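Local coordinates for D-psicose 3-epimerase (Agrobacterium tumefaciens, PDB 2HK0), which catalyses the metal-dependent epimerisation at C3 of non-phosphorylated ketohexoses, interconverting D-fructose and D-psicose, at residues Arg219-Gly222 with Pro223-His227; Glu151-Asn154 with Gly155-Asp158; His122-Gly125 with Gly126-Ser130; His23-Tyr26 with Tyr27-Glu31; Ile255-Thr258 with Gly259-Met263. All coordinates share one frame; numbering follows the deposited sequence.

Interaction 1 of 5, residues Arg219-Gly222 with Pro223-His227; sequences RTAG and PLLGH
Gly-222 leaves the helix with a positive phi of 44°, and this reversal brings the amides of Leu-224 and Leu-225 back to the carbonyls of Ala-221 and Gly-222. Two backbone hydrogen bonds record the result. Leu-224 N donates to Ala-221 O at 2.9 Å, somewhat bent. Leu-225 N reaches Gly-222 O at 3.1 Å along a nearly straight N-H path (168°), although it approaches from above the carbonyl plane, away from the lone pairs. Pro-223 comes between them, its CB pointing away, and its nitrogen has no hydrogen to offer Ala-221 O.

The side-chain part is small. The methyl CB of Ala-221 lies 3.9 Å from Leu-225 CG and about as far from Leu-225 CB, touching the leucine at these two atoms, short of its methyls. A water lies 2.9 Å from Gly-222 O and 3.0 Å from Leu-225 O, placed to bridge them, though it may have other calls on its protons.

The turn thus carries helix 214-221 into barrel strand 225-230: Ala-221 also packs on Leu-202 of strand 198-203, Leu-224 on Val-187 and Val-190 of helix 183-193, and Leu-225 on Tyr-257 of the loop before strand 260-263.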
loop_
_atom_site.group_PDB
_atom_site.type_symbol
_atom_site.label_atom_id
_atom_site.label_comp_id
_atom_site.label_asym_id
_atom_site.label_seq_id
_atom_site.Cartn_x
_atom_site.Cartn_y
_atom_site.Cartn_z
ATOM N N ARG A 219 -9.495 13.580 -6.549
ATOM C CA ARG A 219 -9.643 14.046 -7.909
ATOM C C ARG A 219 -11.117 14.325 -8.200
ATOM O O ARG A 219 -11.438 15.241 -8.952
ATOM C CB ARG A 219 -9.107 12.997 -8.873
ATOM C CG ARG A 219 -7.954 13.484 -9.695
ATOM C CD ARG A 219 -6.737 12.631 -9.501
ATOM N NE ARG A 219 -7.084 11.223 -9.380
ATOM C CZ ARG A 219 -6.246 10.310 -8.915
ATOM N NH1 ARG A 219 -5.025 10.674 -8.550
ATOM N NH2 ARG A 219 -6.651 9.054 -8.769
ATOM N N THR A 220 -12.009 13.524 -7.613
ATOM C CA THR A 220 -13.444 13.717 -7.808
ATOM C C THR A 220 -13.822 15.084 -7.248
ATOM O O THR A 220 -14.579 15.834 -7.864
ATOM C CB THR A 220 -14.254 12.612 -7.096
ATOM O OG1 THR A 220 -14.092 11.382 -7.804
ATOM C CG2 THR A 220 -15.724 12.960 -7.048
ATOM N N ALA A 221 -13.287 15.416 -6.080
ATOM C CA ALA A 221 -13.571 16.718 -5.472
ATOM C C ALA A 221 -13.024 17.792 -6.398
ATOM O O ALA A 221 -13.656 18.830 -6.615
ATOM C CB ALA A 221 -12.901 16.824 -4.097
ATOM N N GLY A 222 -11.831 17.532 -6.924
ATOM C CA GLY A 222 -11.185 18.437 -7.857
ATOM C C GLY A 222 -11.237 19.916 -7.517
ATOM O O GLY A 222 -10.864 20.328 -6.421
ATOM N N PRO A 223 -11.708 20.747 -8.451
ATOM C CA PRO A 223 -11.792 22.192 -8.227
ATOM C C PRO A 223 -12.679 22.590 -7.049
ATOM O O PRO A 223 -12.557 23.701 -6.543
ATOM C CB PRO A 223 -12.332 22.715 -9.564
ATOM C CG PRO A 223 -11.860 21.666 -10.558
ATOM C CD PRO A 223 -12.184 20.401 -9.806
ATOM N N LEU A 224 -13.569 21.701 -6.620
ATOM C CA LEU A 224 -14.462 22.000 -5.494
ATOM C C LEU A 224 -13.871 21.704 -4.107
ATOM O O LEU A 224 -14.523 21.974 -3.088
ATOM C CB LEU A 224 -15.788 21.240 -5.637
ATOM C CG LEU A 224 -16.657 21.692 -6.823
ATOM C CD1 LEU A 224 -17.934 20.851 -6.892
ATOM C CD2 LEU A 224 -16.983 23.180 -6.678
ATOM N N LEU A 225 -12.655 21.159 -4.055
ATOM C CA LEU A 225 -12.045 20.846 -2.760
ATOM C C LEU A 225 -11.636 22.175 -2.147
ATOM O O LEU A 225 -10.733 22.840 -2.665
ATOM C CB LEU A 225 -10.796 19.968 -2.930
ATOM C CG LEU A 225 -10.466 18.868 -1.896
ATOM C CD1 LEU A 225 -8.972 18.830 -1.665
ATOM C CD2 LEU A 225 -11.191 19.032 -0.625
ATOM N N GLY A 226 -12.280 22.553 -1.047
ATOM C CA GLY A 226 -11.953 23.819 -0.412
ATOM C C GLY A 226 -11.226 23.739 0.919
ATOM O O GLY A 226 -10.654 24.732 1.363
ATOM N N HIS A 227 -11.235 22.566 1.550
ATOM C CA HIS A 227 -10.585 22.373 2.849
ATOM C C HIS A 227 -10.256 20.876 2.991
ATOM O O HIS A 227 -10.925 20.029 2.393
ATOM C CB HIS A 227 -11.535 22.841 3.960
ATOM C CG HIS A 227 -10.843 23.253 5.222
ATOM N ND1 HIS A 227 -9.694 24.018 5.228
ATOM C CD2 HIS A 227 -11.159 23.036 6.523
ATOM C CE1 HIS A 227 -9.332 24.255 6.477
ATOM N NE2 HIS A 227 -10.204 23.670 7.283
HETATM O O HOH W 1 -9.221 22.370 -5.233
#

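Interaction 2 of 5, residues Glu151-Asn154 with Gly155-Asp158; sequences EGIN and GIAD
Ile-153 and Ile-156 meet on the tight side of this helical turn, where Ile-153 O takes two amides. Ile-156 N donates to Ile-153 O at 3.1 Å with a 154° angle, coming from above the carbonyl plane; Ala-157 N reaches the same oxygen only weakly. The bonding thus shifts locally to three-residue spacing, whereas Gly-155 N keeps the regular four-residue bond to Glu-151 O at 3.0 Å. With chi1 at 53°, Ile-156 holds CG1 between its backbone N and carbonyl carbon, folded against the turn, and Ile-156 CG1 lies 3.4 Å from Ile-153 O. Packing beyond the turn completes this side: Ile-153 lies on Phe-189 and Val-193, and Ile-156 on Phe-109. The approach of Ile-153 CD1 to Ile-156 CD1, 4.4 Å, is peripheral.

The other side is open to water. Ala-157 N has only a weak second bond to Asn-154 O. A water bridges Asn-154 O and Asp-158 N, where the four-residue bond would fall, donating to Asn-154 O at 2.7 Å and accepting from Asp-158 N at 2.8 Å. Beyond it, Asp-158 makes a salt bridge with Lys-195.

One buried and one hydrated face suit an outer-layer helix of a TIM barrel; helix 142-162 is the beta-alpha-beta crossover between parallel strands 123-126 and 166-170.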
loop_
_atom_site.group_PDB
_atom_site.type_symbol
_atom_site.label_atom_id
_atom_site.label_comp_id
_atom_site.label_asym_id
_atom_site.label_seq_id
_atom_site.Cartn_x
_atom_site.Cartn_y
_atom_site.Cartn_z
ATOM N N GLU A 151 -31.004 23.446 0.547
ATOM C CA GLU A 151 -31.712 24.716 0.641
ATOM C C GLU A 151 -31.154 25.587 1.764
ATOM O O GLU A 151 -30.915 26.771 1.567
ATOM C CB GLU A 151 -33.209 24.468 0.869
ATOM C CG GLU A 151 -34.092 25.629 0.460
ATOM C CD GLU A 151 -35.550 25.214 0.293
ATOM O OE1 GLU A 151 -36.228 24.984 1.324
ATOM O OE2 GLU A 151 -36.010 25.106 -0.874
ATOM N N GLY A 152 -30.950 25.012 2.944
ATOM C CA GLY A 152 -30.408 25.792 4.047
ATOM C C GLY A 152 -29.038 26.391 3.738
ATOM O O GLY A 152 -28.774 27.550 4.068
ATOM N N ILE A 153 -28.157 25.620 3.104
ATOM C CA ILE A 153 -26.811 26.113 2.772
ATOM C C ILE A 153 -26.901 27.198 1.708
ATOM O O ILE A 153 -26.247 28.239 1.793
ATOM C CB ILE A 153 -25.897 24.961 2.256
ATOM C CG1 ILE A 153 -25.591 23.981 3.402
ATOM C CG2 ILE A 153 -24.609 25.526 1.674
ATOM C CD1 ILE A 153 -24.817 24.590 4.576
ATOM N N ASN A 154 -27.710 26.940 0.693
ATOM C CA ASN A 154 -27.914 27.903 -0.374
ATOM C C ASN A 154 -28.334 29.246 0.266
ATOM O O ASN A 154 -27.840 30.304 -0.108
ATOM C CB ASN A 154 -29.018 27.385 -1.310
ATOM C CG ASN A 154 -29.365 28.363 -2.409
ATOM O OD1 ASN A 154 -28.833 28.294 -3.519
ATOM N ND2 ASN A 154 -30.254 29.286 -2.104
ATOM N N GLY A 155 -29.220 29.172 1.254
ATOM C CA GLY A 155 -29.725 30.362 1.928
ATOM C C GLY A 155 -28.802 31.178 2.817
ATOM O O GLY A 155 -29.166 32.291 3.207
ATOM N N ILE A 156 -27.634 30.650 3.192
ATOM C CA ILE A 156 -26.713 31.438 4.013
ATOM C C ILE A 156 -25.452 31.759 3.214
ATOM O O ILE A 156 -24.594 32.529 3.666
ATOM C CB ILE A 156 -26.266 30.691 5.317
ATOM C CG1 ILE A 156 -25.704 29.304 4.974
ATOM C CG2 ILE A 156 -27.429 30.565 6.283
ATOM C CD1 ILE A 156 -24.861 28.704 6.093
ATOM N N ALA A 157 -25.344 31.184 2.017
ATOM C CA ALA A 157 -24.156 31.380 1.192
ATOM C C ALA A 157 -23.815 32.827 0.862
ATOM O O ALA A 157 -22.648 33.236 0.965
ATOM C CB ALA A 157 -24.274 30.571 -0.101
ATOM N N ASP A 158 -24.818 33.601 0.448
ATOM C CA ASP A 158 -24.572 34.992 0.090
ATOM C C ASP A 158 -24.087 35.794 1.297
ATOM O O ASP A 158 -23.216 36.652 1.168
ATOM C CB ASP A 158 -25.838 35.633 -0.496
ATOM C CG ASP A 158 -26.206 35.074 -1.878
ATOM O OD1 ASP A 158 -25.365 34.403 -2.523
ATOM O OD2 ASP A 158 -27.347 35.329 -2.329
HETATM O O HOH W 2 -27.567 32.982 0.093
#

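Interaction 3 of 5, residues His122-Gly125 with Gly126-Ser130; sequences HTIG and GALHS
Leu-128, which bends back to touch Ile-124 and Gly-125, is held in a type I beta turn by the bond from Ser-130 N to Ala-127 O, 2.9 Å long. Overlapping it, Ala-127 is the centre of an inverse gamma turn, closed by a weak bond of 2.8 Å from Leu-128 N to Gly-126 O. The two turns kink the chain as it leaves the strand and aim the Leu-128 side chain back at the strand's end. Gly-126 makes the first bend with a phi of 133°, a region that glycine enters readily.

The bend lies at the C-terminal end of strand 123-126, one of the eight parallel strands of the TIM barrel, where the loop toward helix 142-162 begins. In this fold the active site lies at that end of the barrel.

The methyls of Leu-128 divide the work. Leu-128 CD1 meets Ile-124 CG2 at 4.1 Å, the two side chains crossing at roughly a right angle and meeting methyl to methyl. Leu-128 CD2 rests against the peptide beyond, 3.8 Å from Gly-125 O. Ile-124 presents CG2 because that branch is anti to its backbone N, while CG1 turns off beside the nitrogen. Farther out, Leu-128 packs on Leu-167 and Ile-169 of strand 166-170 and on Phe-109 of helix 99-118, while Ile-124 meets Val-116 of that same helix.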
loop_
_atom_site.group_PDB
_atom_site.type_symbol
_atom_site.label_atom_id
_atom_site.label_comp_id
_atom_site.label_asym_id
_atom_site.label_seq_id
_atom_site.Cartn_x
_atom_site.Cartn_y
_atom_site.Cartn_z
ATOM N N HIS A 122 -11.488 33.221 6.835
ATOM C CA HIS A 122 -12.175 33.124 5.550
ATOM C C HIS A 122 -12.604 31.713 5.139
ATOM O O HIS A 122 -13.262 31.523 4.107
ATOM C CB HIS A 122 -11.284 33.748 4.470
ATOM C CG HIS A 122 -11.143 35.229 4.614
ATOM N ND1 HIS A 122 -11.987 36.118 3.984
ATOM C CD2 HIS A 122 -10.331 35.975 5.403
ATOM C CE1 HIS A 122 -11.705 37.346 4.384
ATOM N NE2 HIS A 122 -10.706 37.285 5.245
ATOM N N THR A 123 -12.233 30.726 5.945
ATOM C CA THR A 123 -12.587 29.335 5.667
ATOM C C THR A 123 -13.305 28.742 6.873
ATOM O O THR A 123 -12.776 28.738 7.987
ATOM C CB THR A 123 -11.328 28.486 5.350
ATOM O OG1 THR A 123 -10.730 28.962 4.138
ATOM C CG2 THR A 123 -11.677 27.013 5.170
ATOM N N ILE A 124 -14.517 28.262 6.635
ATOM C CA ILE A 124 -15.364 27.650 7.651
ATOM C C ILE A 124 -15.692 26.252 7.150
ATOM O O ILE A 124 -16.122 26.090 5.999
ATOM C CB ILE A 124 -16.682 28.448 7.801
ATOM C CG1 ILE A 124 -16.394 29.787 8.475
ATOM C CG2 ILE A 124 -17.715 27.642 8.558
ATOM C CD1 ILE A 124 -15.779 29.671 9.851
ATOM N N GLY A 125 -15.497 25.243 7.994
ATOM C CA GLY A 125 -15.777 23.882 7.564
ATOM C C GLY A 125 -16.492 23.022 8.587
ATOM O O GLY A 125 -16.625 23.395 9.753
ATOM N N GLY A 126 -16.948 21.853 8.156
ATOM C CA GLY A 126 -17.646 20.973 9.076
ATOM C C GLY A 126 -18.924 20.448 8.454
ATOM O O GLY A 126 -19.186 20.679 7.276
ATOM N N ALA A 127 -19.727 19.748 9.243
ATOM C CA ALA A 127 -20.979 19.187 8.741
ATOM C C ALA A 127 -22.048 20.281 8.741
ATOM O O ALA A 127 -23.085 20.146 9.396
ATOM C CB ALA A 127 -21.392 18.017 9.629
ATOM N N LEU A 128 -21.785 21.356 7.990
ATOM C CA LEU A 128 -22.668 22.519 7.928
ATOM C C LEU A 128 -24.078 22.203 7.472
ATOM O O LEU A 128 -25.026 22.922 7.807
ATOM C CB LEU A 128 -22.076 23.594 7.009
ATOM C CG LEU A 128 -20.582 23.917 7.125
ATOM C CD1 LEU A 128 -20.292 25.283 6.477
ATOM C CD2 LEU A 128 -20.166 23.933 8.585
ATOM N N HIS A 129 -24.206 21.126 6.712
ATOM C CA HIS A 129 -25.481 20.678 6.170
ATOM C C HIS A 129 -26.277 19.838 7.153
ATOM O O HIS A 129 -27.393 19.415 6.855
ATOM C CB HIS A 129 -25.211 19.795 4.964
ATOM C CG HIS A 129 -24.430 18.562 5.306
ATOM N ND1 HIS A 129 -23.145 18.615 5.807
ATOM C CD2 HIS A 129 -24.764 17.248 5.261
ATOM C CE1 HIS A 129 -22.723 17.386 6.056
ATOM N NE2 HIS A 129 -23.686 16.540 5.733
ATOM N N SER A 130 -25.703 19.580 8.318
ATOM C CA SER A 130 -26.345 18.689 9.263
ATOM C C SER A 130 -26.083 19.152 10.689
ATOM O O SER A 130 -26.071 20.346 10.976
ATOM C CB SER A 130 -25.762 17.288 9.024
ATOM O OG SER A 130 -26.309 16.295 9.861
#

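Interaction 4 of 5, residues His23-Tyr26 with Tyr27-Glu31; sequences HGIY and YSYWE
Tyr-26 and Tyr-27, adjacent in sequence, make a T-shaped aromatic pair: the edge of Tyr-27 is directed at the face of Tyr-26, with centroids 6.0 Å apart and planes at 70°. A chi1 of -171° carries the Tyr-26 ring out beside its own carbonyl, where Ser-28 N lies over one face toward the rim and Ser-28 CB comes to 3.6 Å from Tyr-26 CE2.

Apolar packing belongs to Ile-25. Its CD1 rests against both of two touching aromatics, 3.8 Å from Tyr-29 CD2 and 3.9 Å from Trp-30 CH2.

Of the polar links, one is direct: Tyr-29 N donates to Tyr-26 O at 3.2 Å, nearly straight at 162°, opening the 3-10 segment. The other passes through a water, 3.1 Å from Tyr-26 OH and 3.2 Å from Ser-28 OG, which gives Tyr-27 OH no more than a weak bond; that hydroxyl is bonded to Ala-36 O, and Tyr-29 OH to Met-292 O.

The chain passes from strand 22-26 into a short 3-10 segment lined with aromatic rings, a beta-to-alpha loop at the C-terminal end of a barrel strand, the end where TIM-barrel enzymes place their active sites.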
loop_
_atom_site.group_PDB
_atom_site.type_symbol
_atom_site.label_atom_id
_atom_site.label_comp_id
_atom_site.label_asym_id
_atom_site.label_seq_id
_atom_site.Cartn_x
_atom_site.Cartn_y
_atom_site.Cartn_z
ATOM N N HIS A 23 -0.295 24.519 6.038
ATOM C CA HIS A 23 -0.523 23.501 7.044
ATOM C C HIS A 23 -0.954 24.044 8.399
ATOM O O HIS A 23 -0.426 25.050 8.878
ATOM C CB HIS A 23 0.730 22.639 7.194
ATOM C CG HIS A 23 1.005 21.794 5.993
ATOM N ND1 HIS A 23 1.483 22.318 4.811
ATOM C CD2 HIS A 23 0.794 20.476 5.765
ATOM C CE1 HIS A 23 1.557 21.358 3.906
ATOM N NE2 HIS A 23 1.142 20.232 4.460
ATOM N N GLY A 24 -1.928 23.368 8.999
ATOM C CA GLY A 24 -2.422 23.782 10.295
ATOM C C GLY A 24 -2.745 22.596 11.185
ATOM O O GLY A 24 -2.561 21.440 10.806
ATOM N N ILE A 25 -3.223 22.887 12.387
ATOM C CA ILE A 25 -3.605 21.856 13.333
ATOM C C ILE A 25 -4.795 22.359 14.148
ATOM O O ILE A 25 -4.896 23.556 14.423
ATOM C CB ILE A 25 -2.437 21.530 14.281
ATOM C CG1 ILE A 25 -2.860 20.458 15.299
ATOM C CG2 ILE A 25 -1.994 22.802 14.995
ATOM C CD1 ILE A 25 -1.685 19.728 15.966
ATOM N N TYR A 26 -5.695 21.450 14.509
ATOM C CA TYR A 26 -6.855 21.784 15.328
ATOM C C TYR A 26 -6.335 21.837 16.780
ATOM O O TYR A 26 -5.860 20.827 17.295
ATOM C CB TYR A 26 -7.909 20.685 15.171
ATOM C CG TYR A 26 -9.239 21.001 15.799
ATOM C CD1 TYR A 26 -9.855 22.233 15.583
ATOM C CD2 TYR A 26 -9.929 20.039 16.532
ATOM C CE1 TYR A 26 -11.134 22.498 16.075
ATOM C CE2 TYR A 26 -11.216 20.291 17.029
ATOM C CZ TYR A 26 -11.811 21.521 16.793
ATOM O OH TYR A 26 -13.087 21.773 17.249
ATOM N N TYR A 27 -6.432 22.998 17.439
ATOM C CA TYR A 27 -5.885 23.149 18.800
ATOM C C TYR A 27 -6.401 22.175 19.871
ATOM O O TYR A 27 -5.698 21.918 20.847
ATOM C CB TYR A 27 -6.043 24.602 19.292
ATOM C CG TYR A 27 -7.366 24.848 19.958
ATOM C CD1 TYR A 27 -8.539 24.905 19.208
ATOM C CD2 TYR A 27 -7.460 24.921 21.350
ATOM C CE1 TYR A 27 -9.779 25.018 19.821
ATOM C CE2 TYR A 27 -8.703 25.043 21.980
ATOM C CZ TYR A 27 -9.853 25.087 21.206
ATOM O OH TYR A 27 -11.079 25.196 21.805
ATOM N N SER A 28 -7.599 21.623 19.693
ATOM C CA SER A 28 -8.150 20.665 20.665
ATOM C C SER A 28 -7.292 19.398 20.849
ATOM O O SER A 28 -7.550 18.565 21.729
ATOM C CB SER A 28 -9.566 20.258 20.275
ATOM O OG SER A 28 -10.468 21.313 20.537
ATOM N N TYR A 29 -6.295 19.249 19.994
ATOM C CA TYR A 29 -5.348 18.139 20.079
ATOM C C TYR A 29 -4.727 18.123 21.491
ATOM O O TYR A 29 -4.462 17.072 22.057
ATOM C CB TYR A 29 -4.246 18.381 19.051
ATOM C CG TYR A 29 -2.974 17.578 19.210
ATOM C CD1 TYR A 29 -2.961 16.198 19.005
ATOM C CD2 TYR A 29 -1.762 18.219 19.438
ATOM C CE1 TYR A 29 -1.762 15.480 19.001
ATOM C CE2 TYR A 29 -0.565 17.520 19.444
ATOM C CZ TYR A 29 -0.564 16.152 19.218
ATOM O OH TYR A 29 0.644 15.473 19.176
ATOM N N TRP A 30 -4.511 19.309 22.045
ATOM C CA TRP A 30 -3.898 19.467 23.368
ATOM C C TRP A 30 -4.888 19.509 24.544
ATOM O O TRP A 30 -4.466 19.630 25.697
ATOM C CB TRP A 30 -3.052 20.751 23.390
ATOM C CG TRP A 30 -1.743 20.675 22.628
ATOM C CD1 TRP A 30 -0.580 20.103 23.057
ATOM C CD2 TRP A 30 -1.475 21.187 21.314
ATOM N NE1 TRP A 30 0.394 20.223 22.098
ATOM C CE2 TRP A 30 -0.129 20.883 21.015
ATOM C CE3 TRP A 30 -2.244 21.869 20.357
ATOM C CZ2 TRP A 30 0.468 21.236 19.796
ATOM C CZ3 TRP A 30 -1.654 22.220 19.148
ATOM C CH2 TRP A 30 -0.309 21.901 18.879
ATOM N N GLU A 31 -6.187 19.396 24.279
ATOM C CA GLU A 31 -7.165 19.468 25.366
ATOM C C GLU A 31 -8.026 18.224 25.555
ATOM O O GLU A 31 -7.947 17.274 24.768
ATOM C CB GLU A 31 -8.078 20.676 25.158
ATOM C CG GLU A 31 -7.361 22.018 25.182
ATOM C CD GLU A 31 -6.804 22.362 26.565
ATOM O OE1 GLU A 31 -7.412 21.944 27.573
ATOM O OE2 GLU A 31 -5.770 23.060 26.640
HETATM O O HOH W 3 -13.010 23.112 20.018
#

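Interaction 5 of 5, residues Ile255-Thr258 with Gly259-Met263; sequences INYT and GAVIM
The alpha-to-beta loop between helix 245-254 and barrel strand 260-263 is organised by Tyr-257, which arches over Gly-259 and bonds to Ala-260. A Schellman motif ends the helix, with Asn-256 at positive phi as its C-prime residue, and Tyr-257 follows at once.

The tyrosine has CG anti to its backbone N (chi1 -173°), which lays the ring forward over the outgoing chain. One face settles on the Gly-259 backbone: the amide nitrogen is over the ring centre, 3.5 Å above its plane, and Gly-259 CA makes a CH-pi contact, 3.8 Å from the centroid and 26° off the ring normal. Gly-259 CA comes nearest at the hydroxyl end, 3.4 Å from Tyr-257 CZ. Because glycine carries no side chain, the ring can lie this close to the main chain.

Two partners meet the ring at its rim. Tyr-257 OH donates to Ala-260 O at 2.7 Å, a short bond with the acceptor near the ring plane; seen from the carbonyl, the hydroxyl is tilted 23° from its plane. Tyr-257 CE2 touches Val-261 CG2 at 4.0 Å. Face and edge together leave the phenol little freedom to turn, and the hydroxyl of this buried residue is satisfied by Ala-260 O.

On the side of the first strand, Gly-259 and Val-261 make backbone bonds to Lys-22. The arrangement, an aromatic ring laid over a glycine, belongs to the alpha-to-beta loop at the N-terminal end of the eighth strand of the TIM barrel.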
loop_
_atom_site.group_PDB
_atom_site.type_symbol
_atom_site.label_atom_id
_atom_site.label_comp_id
_atom_site.label_asym_id
_atom_site.label_seq_id
_atom_site.Cartn_x
_atom_site.Cartn_y
_atom_site.Cartn_z
ATOM N N ILE A 255 -4.770 18.043 -8.549
ATOM C CA ILE A 255 -5.831 19.043 -8.622
ATOM C C ILE A 255 -5.361 20.457 -8.302
ATOM O O ILE A 255 -6.183 21.370 -8.131
ATOM C CB ILE A 255 -7.016 18.678 -7.693
ATOM C CG1 ILE A 255 -6.597 18.752 -6.226
ATOM C CG2 ILE A 255 -7.509 17.283 -8.021
ATOM C CD1 ILE A 255 -7.790 18.622 -5.250
ATOM N N ASN A 256 -4.045 20.640 -8.222
ATOM C CA ASN A 256 -3.474 21.944 -7.912
ATOM C C ASN A 256 -4.032 22.534 -6.614
ATOM O O ASN A 256 -4.286 23.744 -6.531
ATOM C CB ASN A 256 -3.744 22.945 -9.047
ATOM C CG ASN A 256 -3.032 22.583 -10.327
ATOM O OD1 ASN A 256 -1.850 22.244 -10.315
ATOM N ND2 ASN A 256 -3.745 22.667 -11.450
ATOM N N TYR A 257 -4.224 21.696 -5.600
ATOM C CA TYR A 257 -4.748 22.190 -4.337
ATOM C C TYR A 257 -3.766 23.171 -3.692
ATOM O O TYR A 257 -2.589 22.847 -3.495
ATOM C CB TYR A 257 -4.995 21.028 -3.372
ATOM C CG TYR A 257 -5.695 21.432 -2.101
ATOM C CD1 TYR A 257 -7.010 21.881 -2.131
ATOM C CD2 TYR A 257 -5.052 21.349 -0.870
ATOM C CE1 TYR A 257 -7.674 22.241 -0.962
ATOM C CE2 TYR A 257 -5.708 21.701 0.314
ATOM C CZ TYR A 257 -7.019 22.145 0.254
ATOM O OH TYR A 257 -7.689 22.481 1.404
ATOM N N THR A 258 -4.252 24.365 -3.370
ATOM C CA THR A 258 -3.423 25.382 -2.722
ATOM C C THR A 258 -4.126 25.850 -1.435
ATOM O O THR A 258 -3.794 26.902 -0.880
ATOM C CB THR A 258 -3.188 26.627 -3.634
ATOM O OG1 THR A 258 -4.449 27.207 -3.997
ATOM C CG2 THR A 258 -2.429 26.236 -4.904
ATOM N N GLY A 259 -5.096 25.054 -0.980
ATOM C CA GLY A 259 -5.832 25.373 0.236
ATOM C C GLY A 259 -5.094 24.894 1.477
ATOM O O GLY A 259 -3.888 24.614 1.432
ATOM N N ALA A 260 -5.826 24.771 2.582
ATOM C CA ALA A 260 -5.252 24.347 3.852
ATOM C C ALA A 260 -5.328 22.851 4.105
ATOM O O ALA A 260 -6.245 22.170 3.658
ATOM C CB ALA A 260 -5.937 25.086 4.997
ATOM N N VAL A 261 -4.340 22.350 4.835
ATOM C CA VAL A 261 -4.282 20.947 5.221
ATOM C C VAL A 261 -4.146 21.009 6.748
ATOM O O VAL A 261 -3.085 21.370 7.263
ATOM C CB VAL A 261 -3.051 20.242 4.613
ATOM C CG1 VAL A 261 -2.961 18.813 5.137
ATOM C CG2 VAL A 261 -3.158 20.235 3.095
ATOM N N ILE A 262 -5.225 20.686 7.456
ATOM C CA ILE A 262 -5.240 20.739 8.913
ATOM C C ILE A 262 -5.182 19.350 9.513
ATOM O O ILE A 262 -6.057 18.508 9.233
ATOM C CB ILE A 262 -6.549 21.376 9.448
ATOM C CG1 ILE A 262 -6.899 22.641 8.651
ATOM C CG2 ILE A 262 -6.404 21.666 10.967
ATOM C CD1 ILE A 262 -5.853 23.741 8.733
HETATM N N MSE A 263 -4.173 19.081 10.332
HETATM C CA MSE A 263 -4.135 17.767 10.981
HETATM C C MSE A 263 -5.096 17.881 12.174
HETATM O O MSE A 263 -5.085 18.869 12.906
HETATM C CB MSE A 263 -2.723 17.392 11.439
HETATM C CG MSE A 263 -2.046 18.376 12.369
HETATM SE SE MSE A 263 -0.231 17.718 12.738
HETATM C CE MSE A 263 0.581 17.932 10.990
#

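From the N terminus the order is interaction 4, 3, 2, 1, 5. Each is a continuous stretch of chain, and none nests with or crosses another; interaction 2 stays within one helix, and the others each close a short turn or loop junction. Interactions 4 and 5 join the first and eighth strands: Gly-24 N lies 2.9 Å from Val-261 O, probably hydrogen-bonded, which helps to close the barrel. Interactions 5 and 1 lie on neighbouring strands and meet where Tyr-257 CE1 approaches Leu-225 O to 3.6 Å. His-227 of interaction 1 packs on Thr-123 of interaction 3, and Ile-153 of interaction 2 on its Leu-128 carbonyl, linking the outer helix to the loop that leaves strand 123-126.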